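Putative ABC transporter subunit, substrate-binding component (Rhodopseudomonas palustris, PDB 4EVQ) binds 4-hydroxybenzoate and probably delivers this and related benzoate derivatives, as the solute-binding component, to an ABC transporter for uptake. Local coordinates at residues 311-314 with 315-318; 74-78 with 79-83; 199-202 with 203-206; 62-66 with 67-71; 276-279 with 280-284. All coordinates share one frame; numbering follows the deposited sequence. Where two conformers were deposited one is given.

Contact 1. Residues 311-314 with 315-318; sequences VAKR and KELN
Lys-313 and Arg-314 meet Leu-317 and Asn-318 in the opening turn of helix 314-322, with Lys-313 at the N-cap and at the centre of an inverse gamma turn. The tight part is the inner side of this turn. Lys-313 O takes the N-H of Leu-317 at 2.9 Å, lying in the carbonyl plane, and Arg-314 O takes that of Asn-318 at 2.9 Å. The Asn-318 side chain folds back over the second carbonyl: CG is 3.3 Å from Arg-314 O, and ND2 is slightly nearer that oxygen, at 3.2 Å, but at an angle too poor for a bond. Beyond the turn this buried amide touches Pro-108 and Asn-127, and with an alanine here a gap would probably open between the helix start and those loops. Leu-317 CG stands trans to the backbone N (chi1 -171°), which sets the side chain alongside Val-311, the two pointing the same way with Leu-317 CD1 4.0 Å from Val-311 CG1. The solvent side is looser. The Arg-314 chain runs extended away from the turn, with a weak, long ion pair to Asp-105, and Lys-313 leads off toward Asp-310, another long and weak pairing. Glu-316 bends at chi2 (84°) and turns its carboxylate back across the Lys-313 side chain, near the start of the helix, where a negative charge would probably be favourable. The meeting there is with carbon, not with the ammonium: Glu-316 OE1 lies 3.4 Å from Lys-313 CB.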
loop_
_atom_site.group_PDB
_atom_site.type_symbol
_atom_site.label_atom_id
_atom_site.label_comp_id
_atom_site.label_asym_id
_atom_site.label_seq_id
_atom_site.Cartn_x
_atom_site.Cartn_y
_atom_site.Cartn_z
ATOM N N VAL A 311 20.109 -18.787 3.805
ATOM C CA VAL A 311 19.727 -17.420 4.142
ATOM C C VAL A 311 20.714 -16.786 5.086
ATOM O O VAL A 311 20.529 -15.616 5.446
ATOM C CB VAL A 311 18.316 -17.334 4.714
ATOM C CG1 VAL A 311 17.360 -17.893 3.711
ATOM C CG2 VAL A 311 18.220 -18.045 6.058
ATOM N N ALA A 312 21.749 -17.543 5.460
ATOM C CA ALA A 312 22.885 -16.990 6.177
ATOM C C ALA A 312 23.589 -15.984 5.283
ATOM O O ALA A 312 24.233 -15.046 5.774
ATOM C CB ALA A 312 23.876 -18.095 6.632
ATOM N N LYS A 313 23.484 -16.193 3.971
ATOM C CA LYS A 313 24.105 -15.307 2.985
ATOM C C LYS A 313 23.235 -14.063 2.762
ATOM O O LYS A 313 22.716 -13.865 1.649
ATOM C CB LYS A 313 24.292 -16.048 1.661
ATOM C CG LYS A 313 25.435 -17.137 1.698
ATOM C CD LYS A 313 25.521 -17.906 0.369
ATOM C CE LYS A 313 26.768 -18.816 0.313
ATOM N NZ LYS A 313 26.409 -20.202 -0.096
ATOM N N ARG A 314 23.087 -13.249 3.816
ATOM C CA ARG A 314 22.143 -12.117 3.818
ATOM C C ARG A 314 22.502 -11.075 2.778
ATOM O O ARG A 314 21.630 -10.564 2.116
ATOM C CB ARG A 314 22.068 -11.405 5.179
ATOM C CG ARG A 314 21.266 -12.131 6.209
ATOM C CD ARG A 314 21.117 -11.352 7.454
ATOM N NE ARG A 314 20.214 -12.059 8.362
ATOM C CZ ARG A 314 19.953 -11.658 9.588
ATOM N NH1 ARG A 314 20.527 -10.574 10.021
ATOM N NH2 ARG A 314 19.083 -12.332 10.360
ATOM N N LYS A 315 23.786 -10.757 2.651
ATOM C CA LYS A 315 24.219 -9.720 1.717
ATOM C C LYS A 315 23.857 -10.092 0.286
ATOM O O LYS A 315 23.345 -9.278 -0.485
ATOM C CB LYS A 315 25.725 -9.497 1.855
ATOM C CG LYS A 315 26.268 -8.309 1.083
ATOM C CD LYS A 315 27.734 -8.007 1.454
ATOM C CE LYS A 315 28.014 -8.131 2.967
ATOM N NZ LYS A 315 28.006 -6.822 3.682
ATOM N N GLU A 316 24.098 -11.342 -0.056
ATOM C CA GLU A 316 23.831 -11.856 -1.366
ATOM C C GLU A 316 22.315 -11.984 -1.616
ATOM O O GLU A 316 21.834 -11.685 -2.710
ATOM C CB GLU A 316 24.515 -13.221 -1.453
ATOM C CG GLU A 316 26.050 -13.172 -1.323
ATOM C CD GLU A 316 26.654 -13.135 0.101
ATOM O OE1 GLU A 316 25.967 -13.122 1.129
ATOM O OE2 GLU A 316 27.898 -13.139 0.168
ATOM N N LEU A 317 21.590 -12.441 -0.610
ATOM C CA LEU A 317 20.147 -12.508 -0.702
ATOM C C LEU A 317 19.554 -11.108 -0.962
ATOM O O LEU A 317 18.769 -10.935 -1.889
ATOM C CB LEU A 317 19.619 -13.105 0.594
ATOM C CG LEU A 317 18.106 -13.454 0.575
ATOM C CD1 LEU A 317 17.786 -14.488 1.651
ATOM C CD2 LEU A 317 17.215 -12.233 0.784
ATOM N N ASN A 318 19.987 -10.108 -0.200
ATOM C CA ASN A 318 19.469 -8.750 -0.371
ATOM C C ASN A 318 19.862 -8.187 -1.726
ATOM O O ASN A 318 19.068 -7.515 -2.376
ATOM C CB ASN A 318 19.964 -7.853 0.770
ATOM C CG ASN A 318 19.300 -8.170 2.085
ATOM O OD1 ASN A 318 18.165 -8.524 2.127
ATOM N ND2 ASN A 318 20.023 -8.014 3.158
#

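Contact 2. Residues 74-78 with 79-83; sequences TTKLI and QSEKA. With SO4 (sulfate ion), chain C.
Lys-76 and Glu-81 form a salt bridge across the C-terminal end of helix 67-80, where a wider pi-type turn loosens the spiral. Lys-76 NZ meets Glu-81 OE2 at 3.1 Å, on the anti side and 34° out of the carboxylate plane. The same ammonium donates to O4 of a sulfate, probably from the crystallisation liquor, with Lys-76 NZ 2.8 Å from that oxygen. The lysine runs straight as far as CE and turns only at its last torsion (chi4 64°), while Glu-81 bends at chi2 (-79°) to meet it. An alanine in place of Glu-81 would probably leave the Lys-76 ammonium without its carboxylate mate and open a gap beside Leu-77 CD2, which lies 4.2 Å from Glu-81 CG. Backbone bonds position the pair: Glu-81 N reaches Lys-76 O at 2.8 Å, five residues back, and Ala-83 N closes on Leu-77 O after Lys-82 has left the helix with positive phi. Further out, Glu-81 O accepts from Lys-18 NZ, and Leu-77 packs on Val-59 and Val-61 of strand 54-62. On another side of the helix end, Thr-75 CG2 lies 3.5 Å from Gln-79 CG, and one water donates to both Ile-78 O and Ala-83 O, 2.7 Å from each.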
loop_
_atom_site.group_PDB
_atom_site.type_symbol
_atom_site.label_atom_id
_atom_site.label_comp_id
_atom_site.label_asym_id
_atom_site.label_seq_id
_atom_site.Cartn_x
_atom_site.Cartn_y
_atom_site.Cartn_z
ATOM N N THR A 74 9.105 -5.273 16.963
ATOM C CA THR A 74 10.165 -5.526 15.996
ATOM C C THR A 74 11.357 -6.220 16.651
ATOM O O THR A 74 11.896 -7.181 16.112
ATOM C CB THR A 74 10.621 -4.218 15.349
ATOM O OG1 THR A 74 9.509 -3.593 14.715
ATOM C CG2 THR A 74 11.663 -4.472 14.282
ATOM N N THR A 75 11.719 -5.774 17.850
ATOM C CA THR A 75 12.795 -6.421 18.589
ATOM C C THR A 75 12.438 -7.870 18.917
ATOM O O THR A 75 13.308 -8.746 18.761
ATOM C CB THR A 75 13.110 -5.613 19.837
ATOM O OG1 THR A 75 13.564 -4.311 19.425
ATOM C CG2 THR A 75 14.207 -6.289 20.664
ATOM N N LYS A 76 11.202 -8.134 19.358
ATOM C CA LYS A 76 10.757 -9.533 19.596
ATOM C C LYS A 76 10.983 -10.395 18.338
ATOM O O LYS A 76 11.515 -11.498 18.408
ATOM C CB LYS A 76 9.269 -9.617 20.011
ATOM C CG LYS A 76 8.608 -11.048 19.937
ATOM C CD LYS A 76 7.056 -11.022 20.229
ATOM C CE LYS A 76 6.442 -12.398 20.125
ATOM N NZ LYS A 76 6.951 -13.405 21.151
ATOM N N LEU A 77 10.613 -9.890 17.181
ATOM C CA LEU A 77 10.700 -10.675 15.967
ATOM C C LEU A 77 12.148 -10.926 15.566
ATOM O O LEU A 77 12.482 -12.039 15.172
ATOM C CB LEU A 77 10.013 -9.980 14.788
ATOM C CG LEU A 77 8.557 -10.290 14.674
ATOM C CD1 LEU A 77 7.980 -9.485 13.529
ATOM C CD2 LEU A 77 8.313 -11.766 14.457
ATOM N N ILE A 78 12.996 -9.897 15.647
ATOM C CA ILE A 78 14.374 -10.043 15.211
ATOM C C ILE A 78 15.188 -10.820 16.233
ATOM O O ILE A 78 15.949 -11.710 15.857
ATOM C CB ILE A 78 15.022 -8.651 14.923
ATOM C CG1 ILE A 78 14.312 -7.943 13.760
ATOM C CG2 ILE A 78 16.553 -8.777 14.658
ATOM C CD1 ILE A 78 14.797 -6.499 13.550
ATOM N N GLN A 79 15.039 -10.489 17.517
ATOM C CA GLN A 79 15.886 -11.069 18.559
ATOM C C GLN A 79 15.257 -12.334 19.147
ATOM O O GLN A 79 15.829 -13.409 19.040
ATOM C CB GLN A 79 16.173 -10.045 19.659
ATOM C CG GLN A 79 16.421 -8.625 19.170
ATOM C CD GLN A 79 17.839 -8.294 18.797
ATOM O OE1 GLN A 79 18.442 -8.885 17.886
ATOM N NE2 GLN A 79 18.389 -7.300 19.488
ATOM N N SER A 80 14.086 -12.235 19.758
ATOM C CA SER A 80 13.530 -13.377 20.493
ATOM C C SER A 80 13.082 -14.529 19.587
ATOM O O SER A 80 13.304 -15.708 19.874
ATOM C CB SER A 80 12.335 -12.900 21.332
ATOM O OG SER A 80 12.692 -11.733 22.059
ATOM N N GLU A 81 12.409 -14.179 18.499
ATOM C CA GLU A 81 11.908 -15.180 17.555
ATOM C C GLU A 81 12.970 -15.596 16.549
ATOM O O GLU A 81 12.785 -16.570 15.818
ATOM C CB GLU A 81 10.718 -14.652 16.761
ATOM C CG GLU A 81 9.507 -14.261 17.588
ATOM C CD GLU A 81 8.665 -15.426 18.030
ATOM O OE1 GLU A 81 9.029 -16.598 17.748
ATOM O OE2 GLU A 81 7.618 -15.142 18.659
ATOM N N LYS A 82 14.062 -14.842 16.499
ATOM C CA LYS A 82 15.169 -15.077 15.554
ATOM C C LYS A 82 14.670 -15.236 14.120
ATOM O O LYS A 82 15.056 -16.157 13.407
ATOM C CB LYS A 82 16.001 -16.293 16.006
ATOM C CG LYS A 82 16.517 -16.156 17.460
ATOM C CD LYS A 82 17.257 -17.404 17.930
ATOM C CE LYS A 82 16.345 -18.651 17.980
ATOM N NZ LYS A 82 16.904 -19.722 18.864
ATOM N N ALA A 83 13.868 -14.270 13.648
ATOM C CA ALA A 83 13.366 -14.381 12.299
ATOM C C ALA A 83 14.526 -14.342 11.315
ATOM O O ALA A 83 15.506 -13.648 11.518
ATOM C CB ALA A 83 12.444 -13.218 12.012
HETATM S S SO4 C . 5.495 -17.174 20.595
HETATM O O1 SO4 C . 4.068 -17.555 20.556
HETATM O O2 SO4 C . 6.295 -17.817 21.645
HETATM O O3 SO4 C . 6.191 -17.223 19.305
HETATM O O4 SO4 C . 5.383 -15.774 20.957
HETATM O O HOH W 1 16.946 -12.262 13.401
HETATM O O HOH W 2 19.104 -11.475 16.557
#

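Contact 3. Residues 199-202 with 203-206; sequences LAEI and ASLK
Ala-203, Ile-202 and Glu-201 carry the last turns of helix 196-205. Ala-203 joins them through its backbone: its N-H reaches Leu-199 O at 2.9 Å, and its methyl CB rests 3.6 Å from Ala-200 O, on the exposed side of the helix. The Ile-202 side chain packs on Ile-186 and Val-155, side chains of two strands of the sheet beneath. Its carbonyl faces the end of the helix, where the bonding slackens: Ile-202 O receives weak bonds from Leu-205 N and from Lys-206 N. Glu-201 takes part through both its carbonyl and its side chain. Its carbonyl oxygen accepts twice, from Ser-204 OG at 2.7 Å and from Leu-205 N at 3.1 Å. The serine reaches it because OG sits between the backbone N and the carbonyl carbon (chi1 77°), which folds the hydroxyl back on the preceding turn, so that it approaches Glu-201 O from one side (C=O...OG angle 124°). The glutamate side chain runs extended and lies beside Leu-205, the two pointing the same way, with Glu-201 CG 3.9 Å from Leu-205 CD1; the leucine thus covers the aliphatic part, and the side chain comes within about 4 Å (nearest atoms) of a sulfate, probably from the crystallisation liquor. Lys-206 then leaves the helix with positive phi, and its carbonyl accepts from Lys-153 NZ. This is the end of the helix in a beta-alpha-beta crossover: helix 196-205 links strands 181-188 and 209-213, which flank strand 153-159 in the parallel part of the sheet of one lobe of a periplasmic binding protein.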
loop_
_atom_site.group_PDB
_atom_site.type_symbol
_atom_site.label_atom_id
_atom_site.label_comp_id
_atom_site.label_asym_id
_atom_site.label_seq_id
_atom_site.Cartn_x
_atom_site.Cartn_y
_atom_site.Cartn_z
ATOM N N LEU A 199 -18.031 16.680 6.462
ATOM C CA LEU A 199 -18.877 16.792 5.291
ATOM C C LEU A 199 -19.657 18.112 5.257
ATOM O O LEU A 199 -19.761 18.725 4.196
ATOM C CB LEU A 199 -19.808 15.605 5.205
ATOM C CG LEU A 199 -19.076 14.258 5.023
ATOM C CD1 LEU A 199 -20.049 13.109 5.184
ATOM C CD2 LEU A 199 -18.332 14.142 3.744
ATOM N N ALA A 200 -20.121 18.581 6.416
ATOM C CA ALA A 200 -20.789 19.883 6.468
ATOM C C ALA A 200 -19.815 21.002 6.149
ATOM O O ALA A 200 -20.147 21.947 5.445
ATOM C CB ALA A 200 -21.396 20.095 7.847
ATOM N N GLU A 201 -18.576 20.878 6.613
ATOM C CA GLU A 201 -17.565 21.871 6.286
ATOM C C GLU A 201 -17.246 21.865 4.807
ATOM O O GLU A 201 -17.165 22.907 4.178
ATOM C CB GLU A 201 -16.283 21.675 7.125
ATOM C CG GLU A 201 -15.311 22.830 6.953
ATOM C CD GLU A 201 -14.029 22.702 7.721
ATOM O OE1 GLU A 201 -13.895 21.775 8.542
ATOM O OE2 GLU A 201 -13.153 23.583 7.522
ATOM N N ILE A 202 -17.065 20.684 4.232
ATOM C CA ILE A 202 -16.884 20.567 2.790
ATOM C C ILE A 202 -18.003 21.256 2.025
ATOM O O ILE A 202 -17.726 22.032 1.122
ATOM C CB ILE A 202 -16.813 19.093 2.392
ATOM C CG1 ILE A 202 -15.428 18.535 2.779
ATOM C CG2 ILE A 202 -17.023 18.915 0.855
ATOM C CD1 ILE A 202 -15.364 17.027 2.817
ATOM N N ALA A 203 -19.261 20.982 2.384
ATOM C CA ALA A 203 -20.366 21.663 1.679
ATOM C C ALA A 203 -20.211 23.182 1.737
ATOM O O ALA A 203 -20.391 23.894 0.740
ATOM C CB ALA A 203 -21.703 21.213 2.250
ATOM N N SER A 204 -19.871 23.691 2.904
ATOM C CA SER A 204 -19.806 25.138 3.101
ATOM C C SER A 204 -18.710 25.764 2.266
ATOM O O SER A 204 -18.809 26.937 1.907
ATOM C CB SER A 204 -19.588 25.489 4.573
ATOM O OG SER A 204 -18.245 25.287 4.988
ATOM N N LEU A 205 -17.649 25.010 1.979
ATOM C CA LEU A 205 -16.499 25.529 1.246
ATOM C C LEU A 205 -16.684 25.512 -0.267
ATOM O O LEU A 205 -15.882 26.104 -0.986
ATOM C CB LEU A 205 -15.237 24.706 1.595
ATOM C CG LEU A 205 -14.749 24.941 3.035
ATOM C CD1 LEU A 205 -13.838 23.809 3.487
ATOM C CD2 LEU A 205 -14.024 26.289 3.178
ATOM N N LYS A 206 -17.692 24.781 -0.730
ATOM C CA LYS A 206 -18.061 24.713 -2.148
ATOM C C LYS A 206 -16.875 24.414 -3.086
ATOM O O LYS A 206 -16.681 25.078 -4.120
ATOM C CB LYS A 206 -18.766 26.012 -2.598
ATOM C CG LYS A 206 -20.026 26.271 -1.827
ATOM C CD LYS A 206 -20.689 27.604 -2.246
ATOM C CE LYS A 206 -21.876 27.958 -1.337
ATOM N NZ LYS A 206 -22.560 29.161 -1.828
#

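Contact 4. Residues 62-66 with 67-71; sequences DDESA and PPKAT
The carboxylate of Glu-64 is met on the syn side of OE1 by the ammonium of Lys-69, 26° out of the carboxylate plane, with Glu-64 OE1 and Lys-69 NZ 2.9 Å apart in a salt bridge. Two further carboxylates shape the loop that carries this glutamate, and both are approached over a face. Glu-64 N sits above the plane of Asp-62, 61° out of it and 3.0 Å from OD1. Ser-65 N stands in the same way over Asp-63, 2.8 Å from its OD1. Each is an Asx turn, and between them they hold a bend in which Glu-64 and Ser-65 both take positive phi. The puckered ring of Pro-68 sets CD 4.2 Å from Ala-66 CB. The Ala-66 carbonyl takes the N-H of Lys-69 from above its plane, with Lys-69 N 2.9 Å from Ala-66 O. Both salt-bridge chains are extended beyond CG and cross obliquely, Lys-69 CD and CE also lying against Glu-64 OE1. Outside the contact, Asp-62 OD1 and OD2 accept from Tyr-25 N and Ser-26 OG, and Asp-63 OD2 from Thr-89 OG1. Since neither Pro-67 nor Pro-68 has an N-H to give, Lys-69 supplies the first backbone N-H after the two prolines, to Ala-66 O, and its ammonium probably offsets part of the negative charge that Asp-62, Asp-63 and Glu-64 bring to the loop.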
loop_
_atom_site.group_PDB
_atom_site.type_symbol
_atom_site.label_atom_id
_atom_site.label_comp_id
_atom_site.label_asym_id
_atom_site.label_seq_id
_atom_site.Cartn_x
_atom_site.Cartn_y
_atom_site.Cartn_z
ATOM N N ASP A 62 0.964 -9.276 15.787
ATOM C CA ASP A 62 -0.000 -8.227 15.627
ATOM C C ASP A 62 0.512 -6.897 16.103
ATOM O O ASP A 62 0.726 -6.699 17.295
ATOM C CB ASP A 62 -1.220 -8.584 16.462
ATOM C CG ASP A 62 -2.366 -7.585 16.294
ATOM O OD1 ASP A 62 -2.341 -6.718 15.370
ATOM O OD2 ASP A 62 -3.318 -7.696 17.093
ATOM N N ASP A 63 0.701 -5.952 15.161
ATOM C CA ASP A 63 1.228 -4.641 15.524
ATOM C C ASP A 63 0.165 -3.662 16.016
ATOM O O ASP A 63 0.489 -2.592 16.504
ATOM C CB ASP A 63 2.027 -4.015 14.371
ATOM C CG ASP A 63 1.141 -3.420 13.246
ATOM O OD1 ASP A 63 -0.066 -3.498 13.246
ATOM O OD2 ASP A 63 1.694 -2.814 12.327
ATOM N N GLU A 64 -1.101 -4.051 15.914
ATOM C CA GLU A 64 -2.250 -3.247 16.377
ATOM C C GLU A 64 -2.321 -1.844 15.749
ATOM O O GLU A 64 -2.972 -0.959 16.281
ATOM C CB GLU A 64 -2.250 -3.149 17.936
ATOM C CG GLU A 64 -2.193 -4.505 18.627
ATOM C CD GLU A 64 -2.010 -4.478 20.163
ATOM O OE1 GLU A 64 -1.879 -3.402 20.769
ATOM O OE2 GLU A 64 -2.067 -5.568 20.775
ATOM N N SER A 65 -1.590 -1.634 14.656
ATOM C CA SER A 65 -1.382 -0.308 14.104
ATOM C C SER A 65 -1.040 0.722 15.168
ATOM O O SER A 65 -1.481 1.888 15.083
ATOM C CB SER A 65 -2.530 0.138 13.224
ATOM O OG SER A 65 -2.703 -0.801 12.175
ATOM N N ALA A 66 -0.167 0.335 16.111
ATOM C CA ALA A 66 0.154 1.167 17.288
ATOM C C ALA A 66 1.631 1.506 17.336
ATOM O O ALA A 66 2.470 0.703 17.791
ATOM C CB ALA A 66 -0.224 0.433 18.542
ATOM N N PRO A 67 1.980 2.701 16.858
ATOM C CA PRO A 67 3.410 3.040 16.837
ATOM C C PRO A 67 4.143 2.899 18.191
ATOM O O PRO A 67 5.304 2.528 18.175
ATOM C CB PRO A 67 3.426 4.457 16.264
ATOM C CG PRO A 67 2.204 4.518 15.397
ATOM C CD PRO A 67 1.162 3.677 16.107
ATOM N N PRO A 68 3.474 3.123 19.325
ATOM C CA PRO A 68 4.186 2.982 20.598
ATOM C C PRO A 68 4.683 1.564 20.872
ATOM O O PRO A 68 5.573 1.424 21.732
ATOM C CB PRO A 68 3.118 3.398 21.622
ATOM C CG PRO A 68 2.289 4.352 20.884
ATOM C CD PRO A 68 2.138 3.718 19.523
ATOM N N LYS A 69 4.114 0.560 20.204
ATOM C CA LYS A 69 4.563 -0.819 20.396
ATOM C C LYS A 69 5.550 -1.298 19.361
ATOM O O LYS A 69 6.039 -2.428 19.449
ATOM C CB LYS A 69 3.359 -1.750 20.423
ATOM C CG LYS A 69 2.376 -1.389 21.540
ATOM C CD LYS A 69 1.329 -2.451 21.708
ATOM C CE LYS A 69 0.594 -2.298 23.035
ATOM N NZ LYS A 69 -0.444 -3.340 23.243
ATOM N N ALA A 70 5.798 -0.489 18.332
ATOM C CA ALA A 70 6.533 -0.937 17.177
ATOM C C ALA A 70 7.946 -1.369 17.512
ATOM O O ALA A 70 8.395 -2.390 17.020
ATOM C CB ALA A 70 6.552 0.149 16.103
ATOM N N THR A 71 8.651 -0.611 18.338
ATOM C CA THR A 71 10.040 -0.993 18.673
ATOM C C THR A 71 10.105 -2.328 19.382
ATOM O O THR A 71 10.909 -3.187 19.045
ATOM C CB THR A 71 10.678 0.085 19.522
ATOM O OG1 THR A 71 10.822 1.251 18.686
ATOM C CG2 THR A 71 12.063 -0.319 20.075
#

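Contact 5. Residues 276-279 with 280-284; sequences KSFE and AAYKI
Phe-278 and Tyr-282, one helical turn apart, form an edge-to-face (T-shaped) pair: the tyrosine edge leads with CD2 over the centre of the phenylalanine face, with centroids 4.7 Å apart and planes at 57°. Phe-278 CG lies trans to the backbone N (chi1 -167°), which swings the ring toward the helix end, and its CZ is 3.6 Å from Tyr-282 CD2. The Tyr-282 ring in turn has Ala-281 CB over one face. Further apolar packing sets Phe-278 CE1 4.2 Å from Ile-284 CG1. The carbonyl of Ile-284 comes to the edge of the phenylalanine ring, in plane, with O 3.3 Å from Phe-278 CD1; Glu-279 CG also lies against it, and this buried oxygen has no hydrogen-bond partner in the model. The hydrogen bonds across the contact are backbone ones. Tyr-282 N reaches Phe-278 O at 2.8 Å, and Lys-283 N reaches Glu-279 O at 2.8 Å as the chain leaves the helix with positive phi. After the helix, Ile-284 comes back against Phe-278 and Glu-279. Phe-278 lies against Arg-38 and Leu-42 of helix 30-46, Tyr-282 and Ile-284 also touch Arg-38, and Pro-286 and Pro-285 pack on Phe-278 and Glu-279 from the loop beyond.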
loop_
_atom_site.group_PDB
_atom_site.type_symbol
_atom_site.label_atom_id
_atom_site.label_comp_id
_atom_site.label_asym_id
_atom_site.label_seq_id
_atom_site.Cartn_x
_atom_site.Cartn_y
_atom_site.Cartn_z
ATOM N N LYS A 276 -7.826 -15.753 -10.288
ATOM C CA LYS A 276 -8.515 -17.064 -10.272
ATOM C C LYS A 276 -8.171 -17.866 -9.018
ATOM O O LYS A 276 -9.054 -18.417 -8.346
ATOM C CB LYS A 276 -8.179 -17.855 -11.544
ATOM C CG LYS A 276 -8.876 -19.229 -11.634
ATOM C CD LYS A 276 -8.687 -19.852 -13.014
ATOM C CE LYS A 276 -9.185 -21.301 -13.055
ATOM N NZ LYS A 276 -8.761 -21.985 -14.307
ATOM N N SER A 277 -6.880 -17.925 -8.702
ATOM C CA SER A 277 -6.396 -18.679 -7.536
ATOM C C SER A 277 -6.870 -18.082 -6.220
ATOM O O SER A 277 -7.190 -18.798 -5.273
ATOM C CB SER A 277 -4.857 -18.715 -7.537
ATOM O OG SER A 277 -4.363 -19.583 -8.539
ATOM N N PHE A 278 -6.855 -16.756 -6.137
ATOM C CA PHE A 278 -7.265 -16.069 -4.921
ATOM C C PHE A 278 -8.774 -16.243 -4.680
ATOM O O PHE A 278 -9.203 -16.509 -3.558
ATOM C CB PHE A 278 -6.849 -14.607 -4.998
ATOM C CG PHE A 278 -6.950 -13.870 -3.692
ATOM C CD1 PHE A 278 -8.156 -13.408 -3.224
ATOM C CD2 PHE A 278 -5.817 -13.661 -2.910
ATOM C CE1 PHE A 278 -8.237 -12.723 -2.034
ATOM C CE2 PHE A 278 -5.869 -12.982 -1.744
ATOM C CZ PHE A 278 -7.073 -12.524 -1.273
ATOM N N GLU A 279 -9.571 -16.091 -5.731
ATOM C CA GLU A 279 -11.022 -16.255 -5.602
ATOM C C GLU A 279 -11.356 -17.694 -5.229
ATOM O O GLU A 279 -12.271 -17.930 -4.440
ATOM C CB GLU A 279 -11.715 -15.818 -6.881
ATOM C CG GLU A 279 -11.688 -14.309 -6.984
ATOM C CD GLU A 279 -12.302 -13.683 -8.234
ATOM O OE1 GLU A 279 -12.714 -14.410 -9.136
ATOM O OE2 GLU A 279 -12.330 -12.421 -8.309
ATOM N N ALA A 280 -10.655 -18.663 -5.813
ATOM C CA ALA A 280 -10.909 -20.053 -5.452
ATOM C C ALA A 280 -10.615 -20.321 -3.961
ATOM O O ALA A 280 -11.344 -21.078 -3.300
ATOM C CB ALA A 280 -10.121 -21.010 -6.356
ATOM N N ALA A 281 -9.570 -19.697 -3.428
ATOM C CA ALA A 281 -9.171 -19.943 -2.053
ATOM C C ALA A 281 -10.010 -19.154 -1.042
ATOM O O ALA A 281 -10.342 -19.672 0.046
ATOM C CB ALA A 281 -7.680 -19.618 -1.867
ATOM N N TYR A 282 -10.354 -17.917 -1.394
ATOM C CA TYR A 282 -10.900 -16.981 -0.423
ATOM C C TYR A 282 -12.288 -16.426 -0.762
ATOM O O TYR A 282 -12.870 -15.736 0.071
ATOM C CB TYR A 282 -9.902 -15.809 -0.180
ATOM C CG TYR A 282 -8.538 -16.282 0.255
ATOM C CD1 TYR A 282 -8.357 -16.960 1.456
ATOM C CD2 TYR A 282 -7.429 -16.064 -0.529
ATOM C CE1 TYR A 282 -7.109 -17.409 1.836
ATOM C CE2 TYR A 282 -6.183 -16.482 -0.143
ATOM C CZ TYR A 282 -6.019 -17.151 1.028
ATOM O OH TYR A 282 -4.739 -17.580 1.369
ATOM N N LYS A 283 -12.785 -16.688 -1.972
ATOM C CA LYS A 283 -14.174 -16.345 -2.384
ATOM C C LYS A 283 -14.493 -14.841 -2.488
ATOM O O LYS A 283 -15.671 -14.429 -2.513
ATOM C CB LYS A 283 -15.212 -17.029 -1.467
ATOM C CG LYS A 283 -14.924 -18.533 -1.215
ATOM C CD LYS A 283 -14.662 -19.281 -2.515
ATOM C CE LYS A 283 -14.635 -20.792 -2.306
ATOM N NZ LYS A 283 -13.802 -21.157 -1.123
ATOM N N ILE A 284 -13.451 -14.023 -2.525
ATOM C CA ILE A 284 -13.556 -12.627 -2.844
ATOM C C ILE A 284 -12.391 -12.284 -3.763
ATOM O O ILE A 284 -11.361 -12.952 -3.775
ATOM C CB ILE A 284 -13.520 -11.684 -1.606
ATOM C CG1 ILE A 284 -12.185 -11.805 -0.857
ATOM C CG2 ILE A 284 -14.706 -11.969 -0.633
ATOM C CD1 ILE A 284 -12.058 -10.787 0.310
#

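How the contacts relate
Contacts 4 and 2 occupy the start and the end of helix 67-80, their centres 14 Å apart. Contact 1 adjoins contact 2 from another helix: Arg-314 NH2 lies 4.0 Å from Ala-83 O, and Asp-105 of helix 92-105 is touched by Ile-78 and weakly paired with Arg-314. Contact 5 stands apart, about 30 Å from contact 4 between centres, yet packs on helix 30-46, in the same lobe as contacts 1, 2 and 4. Contact 3 belongs to the other lobe, its centre about 54 Å from that of contact 1. The 4-hydroxybenzoate lies between the two lobes, well away from contacts 1 and 3; in contact 4, Ser-65 touches Tyr-29, at the start of the pocket.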